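Local coordinates for TRNA threonylcarbamoyladenosine dehydratase (Escherichia coli, PDB 4D79), which catalyses the ATP-dependent dehydration of threonylcarbamoyladenosine at position 37 of tRNAs to its cyclic form, and can accept sulfur from the cysteine desulfurase CsdA in vitro, at the interface of chains A and B. Numbering follows the deposited sequence. Chains: chain A/B, TRNA threonylcarbamoyladenosine dehydratase.

Contact 1: the interface of chains A and B. Residues chain A 48, 52, 250, 253-254; chain B 159, 161, 243.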
# COMPACT_ATOMS: atom_id res chain seq x y z
N ALA A 48 -3.54 -0.02 7.62
CA ALA A 48 -4.27 1.13 7.12
C ALA A 48 -5.38 1.55 8.09
O ALA A 48 -5.60 2.76 8.31
CB ALA A 48 -4.85 0.81 5.74
N THR A 52 -5.67 5.28 9.94
CA THR A 52 -6.80 6.15 9.62
C THR A 52 -7.69 6.40 10.84
O THR A 52 -8.87 6.71 10.67
CB THR A 52 -7.57 5.58 8.44
OG1 THR A 52 -6.66 5.15 7.45
CG2 THR A 52 -8.47 6.65 7.78
N PHE A 250 -5.59 -2.18 0.98
CA PHE A 250 -5.86 -0.75 1.04
C PHE A 250 -7.16 -0.40 0.33
O PHE A 250 -7.92 0.45 0.82
CB PHE A 250 -4.70 0.03 0.41
CG PHE A 250 -3.40 -0.02 1.18
CD1 PHE A 250 -3.36 -0.30 2.55
CD2 PHE A 250 -2.21 0.25 0.53
CE1 PHE A 250 -2.16 -0.33 3.22
CE2 PHE A 250 -1.01 0.22 1.20
CZ PHE A 250 -0.98 -0.05 2.56
N VAL A 253 -10.07 -1.42 2.64
CA VAL A 253 -10.28 -0.45 3.71
C VAL A 253 -10.93 0.83 3.17
O VAL A 253 -11.90 1.32 3.75
CB VAL A 253 -8.95 -0.16 4.43
CG1 VAL A 253 -9.06 0.99 5.37
CG2 VAL A 253 -8.47 -1.39 5.16
N SER A 254 -10.42 1.38 2.07
CA SER A 254 -11.02 2.58 1.51
C SER A 254 -12.49 2.35 1.15
O SER A 254 -13.34 3.25 1.32
CB SER A 254 -10.24 3.05 0.29
OG SER A 254 -9.06 3.73 0.69
N ILE B 159 -8.85 10.12 -1.82
CA ILE B 159 -9.34 9.01 -1.00
C ILE B 159 -9.46 7.70 -1.76
O ILE B 159 -9.65 6.66 -1.12
CB ILE B 159 -10.70 9.33 -0.35
CG1 ILE B 159 -11.83 9.39 -1.39
CG2 ILE B 159 -10.61 10.63 0.42
CD1 ILE B 159 -13.25 9.43 -0.76
N PRO B 161 -7.86 4.78 -3.96
CA PRO B 161 -6.66 4.17 -4.55
C PRO B 161 -6.87 3.57 -5.93
O PRO B 161 -5.89 3.38 -6.65
CB PRO B 161 -6.25 3.08 -3.53
CG PRO B 161 -7.06 3.37 -2.29
CD PRO B 161 -8.29 4.09 -2.72
N MET B 243 -3.96 4.62 2.54
CA MET B 243 -4.43 3.77 1.45
C MET B 243 -4.10 4.37 0.09
O MET B 243 -3.91 3.62 -0.87
CB MET B 243 -5.95 3.55 1.57
CG MET B 243 -6.37 2.79 2.81
SD MET B 243 -6.46 3.80 4.30
CE MET B 243 -7.90 4.80 3.91
O HOH W 1 -10.02 6.19 1.51
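The C-terminal helices 242-266 of both chains meet here, in the homodimer interface of a MoeB/E1-superfamily enzyme: B:Met243, in the first turn of its helix, plugs into chain A between helix 242-266 and the end of helix 42-51. Bends at chi2 (80°) and chi3 (70°) put SD and CE against A:Thr52 and A:Ser254. The sulfur SD lies 3.7 Å from the methyl CB of A:Ala48 and 4.0 Å from CG1 of A:Val253, whose side chain crosses the methionine at about a right angle. A:Thr52 comes at it tip to tip, with the hydroxyl OG1 3.4 Å from SD. That hydroxyl donates to the carbonyl O of A:Ala48 at 2.8 Å, a bond that ties together two of the residues touching the sulfur and probably limits rotation of the hydroxyl. Nearer the backbone of B:Met243, CB of A:Phe250 packs against its CA. Cutting the methionine back to an alanine would probably leave a gap between A:Ala48, A:Val253 and A:Thr52, and the threonine hydroxyl would lose its sulfur neighbour. Beside the plug, A:Ser254 faces the loop at B:Ile159 and the start of the 3-10 helix 161-163, its CB 3.7 Å from CD of the B:Pro161 ring. Its OG makes a weak direct bond to the carbonyl O of B:Ile159, but water 1 bridges the two more closely, 2.8 Å from OG of A:Ser254 and 2.7 Å from O of B:Ile159.

Contact 2: the interface of chains A and B. Residues chain A 51, 92, 95-96; chain B 70, 76-79.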
# COMPACT_ATOMS: atom_id res chain seq x y z
N ARG A 51 -3.82 3.49 10.86
CA ARG A 51 -3.31 4.79 10.43
C ARG A 51 -4.42 5.73 9.96
O ARG A 51 -4.12 6.88 9.63
CB ARG A 51 -2.26 4.61 9.31
CG ARG A 51 -0.98 3.92 9.81
CD ARG A 51 0.28 4.13 8.91
NE ARG A 51 1.45 3.42 9.44
CZ ARG A 51 2.21 3.87 10.43
NH1 ARG A 51 1.95 5.05 10.96
NH2 ARG A 51 3.25 3.17 10.87
N ARG A 92 2.29 -3.70 16.77
CA ARG A 92 2.56 -2.60 15.86
C ARG A 92 1.44 -1.55 15.90
O ARG A 92 1.71 -0.34 15.89
CB ARG A 92 2.77 -3.15 14.45
CG ARG A 92 3.23 -2.14 13.47
CD ARG A 92 3.61 -2.75 12.12
NE ARG A 92 3.65 -1.68 11.15
CZ ARG A 92 4.68 -0.85 10.99
NH1 ARG A 92 5.77 -0.98 11.74
NH2 ARG A 92 4.61 0.12 10.10
N GLN A 95 1.80 0.79 18.67
CA GLN A 95 2.83 1.79 18.40
C GLN A 95 2.35 2.88 17.45
O GLN A 95 2.79 4.02 17.58
CB GLN A 95 4.08 1.12 17.83
CG GLN A 95 4.93 0.49 18.88
CD GLN A 95 5.80 1.52 19.56
OE1 GLN A 95 6.46 2.37 18.92
NE2 GLN A 95 5.77 1.51 20.88
N ILE A 96 1.45 2.54 16.52
CA ILE A 96 0.85 3.54 15.65
C ILE A 96 -0.09 4.44 16.44
O ILE A 96 -0.04 5.68 16.35
CB ILE A 96 0.09 2.85 14.50
CG1 ILE A 96 1.05 2.10 13.59
CG2 ILE A 96 -0.75 3.87 13.72
CD1 ILE A 96 0.33 1.23 12.58
N THR B 70 1.79 10.08 11.33
CA THR B 70 1.21 8.78 11.66
C THR B 70 0.14 8.35 10.67
O THR B 70 -0.02 7.15 10.43
CB THR B 70 0.64 8.87 13.07
OG1 THR B 70 1.73 9.11 13.97
CG2 THR B 70 -0.10 7.61 13.46
N ALA B 76 6.27 5.93 10.97
CA ALA B 76 5.74 6.84 11.98
C ALA B 76 5.12 5.99 13.08
O ALA B 76 4.00 5.49 12.97
CB ALA B 76 4.76 7.83 11.36
N LEU B 77 5.93 5.74 14.11
CA LEU B 77 5.55 4.95 15.27
C LEU B 77 5.94 5.76 16.50
O LEU B 77 6.88 6.55 16.45
CB LEU B 77 6.28 3.59 15.34
CG LEU B 77 6.16 2.63 14.15
CD1 LEU B 77 7.06 1.39 14.33
CD2 LEU B 77 4.71 2.23 13.96
N ARG B 78 5.27 5.48 17.61
CA ARG B 78 5.49 6.22 18.85
C ARG B 78 6.97 6.34 19.17
O ARG B 78 7.48 7.41 19.51
CB ARG B 78 4.74 5.53 19.99
CG ARG B 78 4.85 6.17 21.34
CD ARG B 78 4.31 5.25 22.40
NE ARG B 78 4.46 5.84 23.72
CZ ARG B 78 3.90 5.35 24.82
NH1 ARG B 78 3.17 4.25 24.76
NH2 ARG B 78 4.08 5.97 25.99
N ASP B 79 7.68 5.22 19.11
CA ASP B 79 9.09 5.18 19.50
C ASP B 79 10.04 5.73 18.45
O ASP B 79 11.23 5.88 18.75
CB ASP B 79 9.51 3.75 19.85
CG ASP B 79 8.86 3.24 21.12
OD1 ASP B 79 8.27 4.05 21.87
OD2 ASP B 79 9.00 2.04 21.40
O HOH W 2 2.13 7.40 16.38
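Helix 85-96 and the end of helix 42-51 of chain A meet a stretch of chain B that runs from the 3-10 turn at B:Thr70 through the loop B:Ala76-B:Leu77 into the 3-10 helix 78-80. A:Arg51 reaches over with its chain extended from CG to NE and clamps two backbone carbonyls, both in its guanidinium plane. NH1 donates to O of B:Thr70 and to O of B:Ala76, each at 2.9 Å, the latter on a lone pair in the carbonyl plane. NH2 grips the same B:Ala76 O at 3.2 Å from above that plane, a more bent bond (139° at H). CG1 of A:Ile96 lies over the rim of one guanidinium face, and with both carbonyls held at its edge the group probably has little freedom to turn. B:Leu77 wedges in next to it: CD2 sits 3.7 Å from CG1 of A:Ile96, while CD1 lies 3.7 Å from NH1 of A:Arg92. At the helix end, the carbonyl O of A:Gln95 accepts the backbone N of B:Arg78 at 2.9 Å. Bent at chi2 (-81°), the glutamine side chain brings its amide oxygen OE1 to the backbone N of B:Asp79 at 3.1 Å, although B:Arg78 and B:Asp79 are poorly ordered. Water 2 links O of A:Ile96 to OG1 of B:Thr70. Much of the polar grip falls on main-chain atoms of chain B, tying B:Thr70 and the B:Ala76-B:Asp79 stretch to chain A and probably helping hold the homodimer together.

About 17 Å separates the centres of contact 1 and contact 2, and helix 42-51 of chain A joins them: A:Ala48 lines the first, and A:Arg51, its last residue, serves the second, directly before A:Thr52 of the first. A shift of that helix would therefore probably be felt at both. Their character differs, since contact 1 is mainly apolar packing around one side chain, whereas contact 2 combines hydrogen bonds to backbone with packing of B:Leu77. The two-fold symmetry repeats each with the chains exchanged, so the pair occurs twice across the interface, in keeping with the protein's homodimerization.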